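Local coordinates for Zgc:56074 (Danio rerio, PDB 3E9D), which probably hydrolyses fructose-2,6-bisphosphate and fructose-1,6-bisphosphate, lowering the bisphosphate level and so restraining glycolysis, as a histidine phosphatase of the phosphoglycerate mutase family, at residues R192-D197 with F223-H228. Numbering follows the deposited sequence.
With K (potassium ion), chain E.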
# COMPACT_ATOMS: atom_id res chain seq x y z
N ARG A 192 2.13 7.49 -6.02
CA ARG A 192 2.66 8.52 -6.92
C ARG A 192 4.09 8.18 -7.39
O ARG A 192 4.44 8.42 -8.54
CB ARG A 192 2.63 9.93 -6.30
CG ARG A 192 3.06 11.03 -7.33
CD ARG A 192 2.91 12.46 -6.80
NE ARG A 192 1.52 12.92 -6.78
CZ ARG A 192 0.88 13.49 -7.81
NH1 ARG A 192 1.48 13.64 -8.99
NH2 ARG A 192 -0.38 13.88 -7.66
N HIS A 193 4.91 7.62 -6.49
CA HIS A 193 6.25 7.17 -6.86
C HIS A 193 6.19 6.10 -7.98
O HIS A 193 6.85 6.22 -9.01
CB HIS A 193 7.03 6.61 -5.67
CG HIS A 193 8.35 6.01 -6.07
ND1 HIS A 193 9.38 6.77 -6.60
CD2 HIS A 193 8.79 4.73 -6.05
CE1 HIS A 193 10.40 5.97 -6.88
NE2 HIS A 193 10.07 4.74 -6.55
N LEU A 194 5.36 5.08 -7.78
CA LEU A 194 5.16 4.02 -8.77
C LEU A 194 4.69 4.56 -10.12
O LEU A 194 5.24 4.20 -11.17
CB LEU A 194 4.16 3.00 -8.24
CG LEU A 194 4.61 2.10 -7.08
CD1 LEU A 194 3.51 1.12 -6.73
CD2 LEU A 194 5.93 1.34 -7.35
N VAL A 195 3.71 5.47 -10.10
CA VAL A 195 3.06 5.93 -11.33
C VAL A 195 3.87 7.01 -12.06
O VAL A 195 4.07 6.94 -13.28
CB VAL A 195 1.64 6.43 -11.02
CG1 VAL A 195 1.03 7.13 -12.24
CG2 VAL A 195 0.76 5.23 -10.58
N GLU A 196 4.35 8.00 -11.32
CA GLU A 196 5.01 9.15 -11.89
C GLU A 196 6.54 8.98 -12.01
O GLU A 196 7.12 9.19 -13.09
CB GLU A 196 4.64 10.40 -11.08
CG GLU A 196 4.62 11.67 -11.86
CD GLU A 196 4.00 12.82 -11.08
OE1 GLU A 196 3.29 13.65 -11.71
OE2 GLU A 196 4.23 12.90 -9.85
N ASP A 197 7.20 8.55 -10.93
CA ASP A 197 8.66 8.46 -10.92
C ASP A 197 9.18 7.29 -11.74
O ASP A 197 10.26 7.36 -12.29
CB ASP A 197 9.21 8.35 -9.50
CG ASP A 197 8.92 9.58 -8.66
OD1 ASP A 197 8.63 10.66 -9.24
OD2 ASP A 197 8.97 9.47 -7.42
N PHE A 223 -1.00 -3.44 -8.08
CA PHE A 223 -0.02 -3.29 -9.14
C PHE A 223 0.56 -4.67 -9.43
O PHE A 223 0.66 -5.51 -8.53
CB PHE A 223 1.14 -2.35 -8.73
CG PHE A 223 0.73 -0.90 -8.59
CD1 PHE A 223 0.97 0.00 -9.63
CD2 PHE A 223 0.10 -0.44 -7.43
CE1 PHE A 223 0.58 1.35 -9.52
CE2 PHE A 223 -0.28 0.91 -7.30
CZ PHE A 223 -0.04 1.80 -8.36
N ILE A 224 0.92 -4.90 -10.69
CA ILE A 224 1.67 -6.07 -11.09
C ILE A 224 3.09 -5.63 -11.46
O ILE A 224 3.28 -4.70 -12.29
CB ILE A 224 1.03 -6.77 -12.33
CG1 ILE A 224 -0.50 -6.90 -12.19
CG2 ILE A 224 1.72 -8.13 -12.59
CD1 ILE A 224 -0.96 -7.65 -10.92
N PHE A 225 4.08 -6.28 -10.85
CA PHE A 225 5.50 -5.97 -11.09
C PHE A 225 6.16 -7.08 -11.89
O PHE A 225 5.92 -8.27 -11.65
CB PHE A 225 6.25 -5.87 -9.76
CG PHE A 225 5.88 -4.68 -8.92
CD1 PHE A 225 6.71 -3.56 -8.91
CD2 PHE A 225 4.73 -4.69 -8.14
CE1 PHE A 225 6.40 -2.45 -8.12
CE2 PHE A 225 4.39 -3.57 -7.36
CZ PHE A 225 5.23 -2.45 -7.34
N THR A 226 7.00 -6.69 -12.84
CA THR A 226 7.91 -7.65 -13.45
C THR A 226 9.32 -7.18 -13.14
O THR A 226 9.68 -6.03 -13.41
CB THR A 226 7.69 -7.76 -14.97
OG1 THR A 226 6.39 -8.31 -15.20
CG2 THR A 226 8.74 -8.66 -15.59
N ILE A 227 10.11 -8.07 -12.54
CA ILE A 227 11.45 -7.73 -12.10
C ILE A 227 12.51 -8.59 -12.81
O ILE A 227 12.27 -9.79 -13.07
CB ILE A 227 11.61 -7.75 -10.56
CG1 ILE A 227 11.32 -9.13 -9.98
CG2 ILE A 227 10.67 -6.69 -9.88
CD1 ILE A 227 11.73 -9.27 -8.47
N HIS A 228 13.64 -7.94 -13.10
CA HIS A 228 14.82 -8.51 -13.76
C HIS A 228 16.04 -8.32 -12.86
O HIS A 228 16.12 -7.37 -12.09
CB HIS A 228 15.11 -7.79 -15.10
CG HIS A 228 14.18 -8.16 -16.21
ND1 HIS A 228 14.59 -8.23 -17.53
CD2 HIS A 228 12.86 -8.46 -16.21
CE1 HIS A 228 13.56 -8.57 -18.29
NE2 HIS A 228 12.50 -8.73 -17.52
K K E . 5.76 7.34 -15.31
O HOH W 1 2.69 6.50 -15.59
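Leu194 reaches from the helix to two phenylalanine rings of the strand, Phe223 and Phe225. Its CB points at the strand and already lies 4.1 Å from CE1 of Phe223. From there CG stands anti to the carbonyl carbon, beside the backbone N (chi1 -70°), which carries both methyls on toward the rings. CD1 settles over the centre of the Phe223 ring, 3.7 Å from the centroid and only 5° off the normal, a CH-pi contact squarely over the face. CD2 goes to the other ring, where it meets the edge of Phe225 with CZ 3.9 Å away. Val195 adds a second touch on Phe223: its CG2 comes to the ring edge, 4.0 Å from CE1. Phe223 is thus covered on one face by leucine and bordered at its rim by valine, and an alanine here would probably open a gap beneath CD1 of Leu194 and leave CG2 of Val195 without its aromatic neighbour. The link is wholly apolar and buried, while carbonyls of the same turn bind a potassium ion, Val195 O at 2.7 Å and, more distantly, Glu196 O, with Leu198 O also a ligand. On this turn too, His193 ND1 donates in its ring plane to the anti lone pair of Asp197 OD2 (2.9 Å), an oxygen that also pairs with Lys129. This is apolar helix-on-sheet packing in the alpha/beta histidine phosphatase fold, away from the catalytic residues: helix 184-197 lies against strand 220-230, which runs between strands 2-10 and 233-246, and Phe132 of helix 125-146 also touches Leu194.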